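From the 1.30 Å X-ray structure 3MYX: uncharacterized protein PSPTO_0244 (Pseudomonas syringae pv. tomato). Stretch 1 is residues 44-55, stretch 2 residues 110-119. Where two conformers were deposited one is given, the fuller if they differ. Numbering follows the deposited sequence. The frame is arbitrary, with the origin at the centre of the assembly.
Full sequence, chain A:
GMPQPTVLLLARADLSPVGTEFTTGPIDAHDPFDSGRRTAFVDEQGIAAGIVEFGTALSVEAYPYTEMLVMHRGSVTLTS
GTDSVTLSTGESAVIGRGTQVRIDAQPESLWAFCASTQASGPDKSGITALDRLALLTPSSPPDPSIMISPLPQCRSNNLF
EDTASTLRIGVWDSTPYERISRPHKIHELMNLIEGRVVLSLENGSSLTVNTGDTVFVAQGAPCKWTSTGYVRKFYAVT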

ATOM      1  N   GLU A  44     -11.836 -12.390  -0.835  1.00 16.16           N
ATOM      2  CA  GLU A  44     -13.210 -12.583  -1.245  0.50 17.04           C
ATOM      3  C   GLU A  44     -14.006 -11.293  -1.118  1.00 15.84           C
ATOM      4  O   GLU A  44     -14.868 -11.056  -1.948  1.00 18.37           O
ATOM      5  CB  GLU A  44     -13.872 -13.737  -0.471  0.50 17.89           C
ATOM      6  CG  GLU A  44     -13.506 -15.123  -0.998  0.50 18.76           C
ATOM      7  N   GLN A  45     -13.674 -10.448  -0.120  0.50 15.91           N
ATOM      8  CA  GLN A  45     -14.320  -9.136   0.166  0.50 16.16           C
ATOM      9  C   GLN A  45     -13.759  -7.909  -0.583  0.50 14.79           C
ATOM     10  O   GLN A  45     -14.048  -6.736  -0.243  0.50 12.37           O
ATOM     11  CB  GLN A  45     -14.195  -8.785   1.647  0.50 16.80           C
ATOM     12  CG  GLN A  45     -14.668  -9.844   2.629  0.50 19.19           C
ATOM     13  CD  GLN A  45     -16.054 -10.367   2.337  0.50 22.76           C
ATOM     14  OE1 GLN A  45     -16.295 -11.574   2.421  0.50 25.86           O
ATOM     15  NE2 GLN A  45     -16.974  -9.472   1.992  0.50 23.91           N
ATOM     16  N   GLY A  46     -12.861  -8.171  -1.507  1.00 12.02           N
ATOM     17  CA  GLY A  46     -12.510  -7.201  -2.527  1.00 10.57           C
ATOM     18  C   GLY A  46     -11.234  -6.426  -2.383  1.00  8.54           C
ATOM     19  O   GLY A  46     -10.901  -5.658  -3.289  1.00  7.76           O
ATOM     20  N   ILE A  47     -10.518  -6.589  -1.280  1.00  7.66           N
ATOM     21  CA  ILE A  47      -9.213  -5.935  -1.167  1.00  7.22           C
ATOM     22  C   ILE A  47      -8.204  -6.614  -2.092  1.00  6.89           C
ATOM     23  O   ILE A  47      -8.061  -7.830  -2.067  1.00  9.21           O
ATOM     24  CB  ILE A  47      -8.718  -5.927   0.281  1.00  8.37           C
ATOM     25  CG1 ILE A  47      -9.532  -4.915   1.103  1.00 12.44           C
ATOM     26  CG2 ILE A  47      -7.240  -5.542   0.359  1.00 10.50           C
ATOM     27  CD1 ILE A  47      -9.128  -3.441   0.881  1.00 13.87           C
ATOM     28  N   ALA A  48      -7.511  -5.813  -2.901  1.00  6.65           N
ATOM     29  CA  ALA A  48      -6.549  -6.303  -3.877  1.00  6.61           C
ATOM     30  C   ALA A  48      -5.232  -5.540  -3.730  1.00  6.74           C
ATOM     31  O   ALA A  48      -5.213  -4.361  -3.357  1.00  7.38           O
ATOM     32  CB  ALA A  48      -7.074  -6.142  -5.310  1.00  7.36           C
ATOM     33  N   ALA A  49      -4.135  -6.218  -4.021  1.00  7.01           N
ATOM     34  CA  ALA A  49      -2.818  -5.604  -3.978  1.00  7.36           C
ATOM     35  C   ALA A  49      -1.930  -6.191  -5.062  1.00  6.16           C
ATOM     36  O   ALA A  49      -2.089  -7.347  -5.445  1.00  6.77           O
ATOM     37  CB  ALA A  49      -2.164  -5.775  -2.576  1.00  8.56           C
ATOM     38  N   GLY A  50      -0.993  -5.393  -5.549  1.00  6.08           N
ATOM     39  CA  GLY A  50      -0.109  -5.852  -6.590  1.00  6.38           C
ATOM     40  C   GLY A  50       0.688  -4.704  -7.161  1.00  6.50           C
ATOM     41  O   GLY A  50       1.031  -3.758  -6.442  1.00  6.78           O
ATOM     42  N   ILE A  51       1.001  -4.824  -8.453  1.00  6.70           N
ATOM     43  CA  ILE A  51       1.662  -3.754  -9.185  0.50  6.39           C
ATOM     44  C   ILE A  51       0.937  -3.495 -10.506  1.00  7.07           C
ATOM     45  O   ILE A  51       0.169  -4.327 -11.012  1.00  7.30           O
ATOM     46  CB  ILE A  51       3.180  -4.040  -9.418  0.50  6.47           C
ATOM     47  CG1 ILE A  51       3.366  -5.252 -10.348  0.50  7.78           C
ATOM     48  CG2 ILE A  51       3.907  -4.215  -8.069  0.50  5.96           C
ATOM     49  CD1 ILE A  51       4.811  -5.542 -10.737  0.50 10.03           C
ATOM     50  N   VAL A  52       1.135  -2.291 -11.017  1.00  6.39           N
ATOM     51  CA  VAL A  52       0.671  -1.904 -12.343  1.00  6.79           C
ATOM     52  C   VAL A  52       1.891  -1.468 -13.151  1.00  7.51           C
ATOM     53  O   VAL A  52       2.724  -0.700 -12.658  1.00  7.77           O
ATOM     54  CB  VAL A  52      -0.373  -0.778 -12.310  1.00  6.22           C
ATOM     55  CG1 VAL A  52      -0.699  -0.288 -13.720  1.00  8.55           C
ATOM     56  CG2 VAL A  52      -1.633  -1.265 -11.591  1.00  8.65           C
ATOM     57  N   GLU A  53       2.011  -2.008 -14.361  1.00  7.53           N
ATOM     58  CA  GLU A  53       2.995  -1.566 -15.342  1.00  8.83           C
ATOM     59  C   GLU A  53       2.222  -0.838 -16.436  1.00  8.35           C
ATOM     60  O   GLU A  53       1.318  -1.406 -17.037  1.00 10.40           O
ATOM     61  CB  GLU A  53       3.760  -2.771 -15.898  1.00 10.52           C
ATOM     62  CG  GLU A  53       4.532  -3.504 -14.816  1.00 13.53           C
ATOM     63  CD  GLU A  53       5.418  -4.632 -15.300  1.00 19.16           C
ATOM     64  OE1 GLU A  53       5.631  -4.769 -16.512  1.00 25.18           O
ATOM     65  OE2 GLU A  53       5.904  -5.387 -14.441  1.00 22.02           O
ATOM     66  N   PHE A  54       2.564   0.416 -16.695  1.00  8.37           N
ATOM     67  CA  PHE A  54       1.824   1.208 -17.654  1.00  8.20           C
ATOM     68  C   PHE A  54       2.707   2.308 -18.220  1.00  8.44           C
ATOM     69  O   PHE A  54       3.646   2.765 -17.556  1.00 10.06           O
ATOM     70  CB  PHE A  54       0.584   1.784 -16.966  1.00  9.35           C
ATOM     71  CG  PHE A  54      -0.545   2.102 -17.899  1.00 10.14           C
ATOM     72  CD1 PHE A  54      -1.220   1.093 -18.570  1.00 11.50           C
ATOM     73  CD2 PHE A  54      -0.983   3.410 -18.063  1.00 11.68           C
ATOM     74  CE1 PHE A  54      -2.285   1.383 -19.405  1.00 13.53           C
ATOM     75  CE2 PHE A  54      -2.066   3.702 -18.903  1.00 11.66           C
ATOM     76  CZ  PHE A  54      -2.694   2.691 -19.578  1.00 13.06           C
ATOM     77  N   GLY A  55       2.429   2.711 -19.450  1.00  8.42           N
ATOM     78  CA  GLY A  55       3.283   3.650 -20.151  1.00  8.69           C
ATOM     79  C   GLY A  55       2.592   4.626 -21.070  1.00  8.29           C
ATOM     80  O   GLY A  55       3.250   5.237 -21.911  1.00  9.17           O
TER
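Stretch 2 (110-119) LWAFCASTQA

Stretch 2 lies beside stretch 1 as an antiparallel neighbour in the same sheet. Residues 110-116 are extended strand and run against the strand 47-54, with 150° between their N-to-C directions and a closest axial approach of 4.4 Å. The register is simple: Leu 110 sits opposite Glu 53, Ala 112 opposite Ile 51, Cys 114 opposite Ala 49 and Ser 116 opposite Ile 47, all non-hydrogen-bonded pairs, while Trp 111, Phe 113 and Ala 115 face Val 52, Gly 50 and Ala 48 in hydrogen-bonded pairs.

Each of those three pairs closes a two-bond ring. Ala 48 N gives to Ala 115 O at 2.9 Å and Ala 115 N to Ala 48 O at 2.8 Å; Gly 50 N reaches Phe 113 O at 3.1 Å and Phe 113 N reaches Gly 50 O at 2.9 Å; Val 52 N to Trp 111 O is 2.8 Å and Trp 111 N to Val 52 O is 3.0 Å. Between the rings the strands draw closer, to a CA-CA distance of 4.1 Å for Ile 51 and Ala 112, and CA-H...O contacts such as Ile 51 CA to Trp 111 O, 3.1 Å, fill the space.

The largest covered area belongs to Phe 113, and the rule it teaches is to pair a large ring with a residue that has no side chain. Its chi1 of 76° (p) swings the ring back over the neighbouring strand, so that Gly 50 N and Ala 49 C lie over one face. An ideal CB on Gly 50 would stand 3.0 Å from Phe 113 CE2, a clash; the bare backbone makes the room. The diagonal neighbours complete the berth, with Ala 48 CB 4.0 Å from Phe 113 CE1 and Val 52 CG2 3.8 Å from Phe 113 CD2.

Trp 111 uses the same p rotamer on the same side of the sheet, with chi1 at 56°, but lays its indole on its direct partner. Val 52 CG1 approaches Trp 111 CZ2 to 3.5 Å, and Val 52 CB stands 3.8 Å from the centroid of the five-membered ring made by CG, CD1, NE1, CE2 and CD2 of Trp 111, a CH-pi contact over the face. Val 52 therefore touches both aromatic side chains, and it is the most covered residue of stretch 1. Farther along, Phe 54 CB meets Trp 111 CH2 at 3.6 Å.

On the other side of the sheet, with Ile 47, Ala 49, Ile 51 and Glu 53 facing Ser 116, Cys 114, Ala 112 and Leu 110, Leu 110 CD2 lies 4.2 Å from Ile 51 CB and Leu 110 CD1 lies 3.7 Å from Glu 53 OE2.

Beyond the strand, Thr 117 fastens the end twice: its N and OG1 both donate to Gly 46 O, at 3.0 and 2.7 Å. Gly 46 has phi 102°, a backbone that by itself calls for glycine.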

ATOM      1  N   LEU A 110       6.002   1.960 -13.315  1.00  8.08           N
ATOM      2  CA  LEU A 110       5.599   0.816 -12.504  1.00  8.16           C
ATOM      3  C   LEU A 110       5.285   1.323 -11.117  1.00  7.41           C
ATOM      4  O   LEU A 110       6.105   2.012 -10.492  1.00  8.76           O
ATOM      5  CB  LEU A 110       6.733  -0.228 -12.447  1.00 10.08           C
ATOM      6  CG  LEU A 110       6.442  -1.609 -11.839  1.00 10.59           C
ATOM      7  CD1 LEU A 110       7.436  -2.678 -12.391  1.00 13.10           C
ATOM      8  CD2 LEU A 110       6.439  -1.612 -10.295  1.00 11.31           C
ATOM      9  N   TRP A 111       4.104   0.968 -10.623  1.00  6.85           N
ATOM     10  CA  TRP A 111       3.732   1.295  -9.253  1.00  6.48           C
ATOM     11  C   TRP A 111       3.118   0.124  -8.535  1.00  6.14           C
ATOM     12  O   TRP A 111       2.548  -0.759  -9.168  1.00  7.46           O
ATOM     13  CB  TRP A 111       2.788   2.485  -9.206  1.00  6.50           C
ATOM     14  CG  TRP A 111       1.499   2.432  -9.982  1.00  7.12           C
ATOM     15  CD1 TRP A 111       0.268   2.075  -9.512  1.00  6.78           C
ATOM     16  CD2 TRP A 111       1.292   2.861 -11.344  1.00  6.27           C
ATOM     17  NE1 TRP A 111      -0.687   2.267 -10.470  1.00  7.88           N
ATOM     18  CE2 TRP A 111      -0.092   2.720 -11.615  1.00  8.16           C
ATOM     19  CE3 TRP A 111       2.137   3.328 -12.360  1.00  9.08           C
ATOM     20  CZ2 TRP A 111      -0.652   3.060 -12.846  1.00  9.08           C
ATOM     21  CZ3 TRP A 111       1.583   3.628 -13.599  1.00 10.30           C
ATOM     22  CH2 TRP A 111       0.201   3.500 -13.820  1.00 10.74           C
ATOM     23  N   ALA A 112       3.253   0.113  -7.212  1.00  6.11           N
ATOM     24  CA  ALA A 112       2.494  -0.812  -6.387  1.00  5.70           C
ATOM     25  C   ALA A 112       1.116  -0.216  -6.116  1.00  6.05           C
ATOM     26  O   ALA A 112       0.934   0.995  -6.113  1.00  6.75           O
ATOM     27  CB  ALA A 112       3.202  -1.114  -5.074  1.00  6.47           C
ATOM     28  N   PHE A 113       0.144  -1.078  -5.867  1.00  6.20           N
ATOM     29  CA  PHE A 113      -1.189  -0.618  -5.527  1.00  5.98           C
ATOM     30  C   PHE A 113      -1.819  -1.440  -4.420  1.00  5.00           C
ATOM     31  O   PHE A 113      -1.492  -2.622  -4.217  1.00  5.75           O
ATOM     32  CB  PHE A 113      -2.116  -0.639  -6.763  1.00  6.10           C
ATOM     33  CG  PHE A 113      -2.602  -2.024  -7.151  1.00  6.14           C
ATOM     34  CD1 PHE A 113      -3.748  -2.573  -6.592  1.00  5.96           C
ATOM     35  CD2 PHE A 113      -1.909  -2.795  -8.078  1.00  5.67           C
ATOM     36  CE1 PHE A 113      -4.181  -3.853  -6.921  1.00  6.77           C
ATOM     37  CE2 PHE A 113      -2.356  -4.083  -8.417  1.00  6.30           C
ATOM     38  CZ  PHE A 113      -3.491  -4.609  -7.826  1.00  7.53           C
ATOM     39  N   CYS A 114      -2.747  -0.793  -3.715  1.00  5.31           N
ATOM     40  CA  CYS A 114      -3.744  -1.465  -2.881  1.00  5.89           C
ATOM     41  C   CYS A 114      -5.083  -0.834  -3.216  1.00  5.97           C
ATOM     42  O   CYS A 114      -5.218   0.389  -3.218  1.00  7.06           O
ATOM     43  CB  CYS A 114      -3.414  -1.285  -1.405  1.00  7.32           C
ATOM     44  SG  CYS A 114      -4.608  -2.110  -0.308  1.00  9.56           S
ATOM     45  N   ALA A 115      -6.072  -1.674  -3.536  1.00  6.94           N
ATOM     46  CA  ALA A 115      -7.395  -1.209  -3.914  1.00  6.16           C
ATOM     47  C   ALA A 115      -8.458  -1.879  -3.080  1.00  6.70           C
ATOM     48  O   ALA A 115      -8.386  -3.083  -2.836  1.00  7.90           O
ATOM     49  CB  ALA A 115      -7.652  -1.509  -5.396  1.00  7.29           C
ATOM     50  N   SER A 116      -9.464  -1.100  -2.696  1.00  6.17           N
ATOM     51  CA  SER A 116     -10.725  -1.652  -2.224  1.00  5.07           C
ATOM     52  C   SER A 116     -11.647  -1.707  -3.427  1.00  5.45           C
ATOM     53  O   SER A 116     -12.105  -0.679  -3.923  1.00  6.88           O
ATOM     54  CB  SER A 116     -11.336  -0.777  -1.148  1.00  6.08           C
ATOM     55  OG  SER A 116     -12.622  -1.255  -0.771  1.00  8.75           O
ATOM     56  N   THR A 117     -11.917  -2.920  -3.904  1.00  6.31           N
ATOM     57  CA  THR A 117     -12.759  -3.094  -5.070  1.00  6.22           C
ATOM     58  C   THR A 117     -14.242  -3.225  -4.724  1.00  7.10           C
ATOM     59  O   THR A 117     -15.077  -3.121  -5.608  1.00  8.72           O
ATOM     60  CB  THR A 117     -12.287  -4.243  -6.006  1.00  6.82           C
ATOM     61  OG1 THR A 117     -12.530  -5.513  -5.395  1.00  6.64           O
ATOM     62  CG2 THR A 117     -10.808  -4.101  -6.400  1.00  7.56           C
ATOM     63  N   GLN A 118     -14.554  -3.433  -3.440  1.00  7.53           N
ATOM     64  CA  GLN A 118     -15.938  -3.454  -2.949  1.00  7.76           C
ATOM     65  C   GLN A 118     -16.230  -2.151  -2.212  1.00  9.26           C
ATOM     66  O   GLN A 118     -15.431  -1.710  -1.396  1.00 10.25           O
ATOM     67  CB  GLN A 118     -16.120  -4.625  -1.976  1.00  8.43           C
ATOM     68  CG  GLN A 118     -17.537  -4.718  -1.375  1.00 12.34           C
ATOM     69  CD  GLN A 118     -18.602  -4.892  -2.425  1.00 16.79           C
ATOM     70  OE1 GLN A 118     -18.538  -5.829  -3.229  1.00 21.13           O
ATOM     71  NE2 GLN A 118     -19.610  -4.007  -2.426  1.00 21.95           N
ATOM     72  N   ALA A 119     -17.364  -1.538  -2.506  1.00 10.50           N
ATOM     73  CA  ALA A 119     -17.806  -0.363  -1.765  1.00 10.64           C
ATOM     74  C   ALA A 119     -18.525  -0.782  -0.495  1.00 11.05           C
ATOM     75  O   ALA A 119     -19.363  -1.696  -0.531  1.00 13.95           O
ATOM     76  CB  ALA A 119     -18.735   0.494  -2.625  1.00 14.34           C
TER
HETATM   77  O   HOH W   1     -12.814  -4.064  -1.101  1.00 10.68           O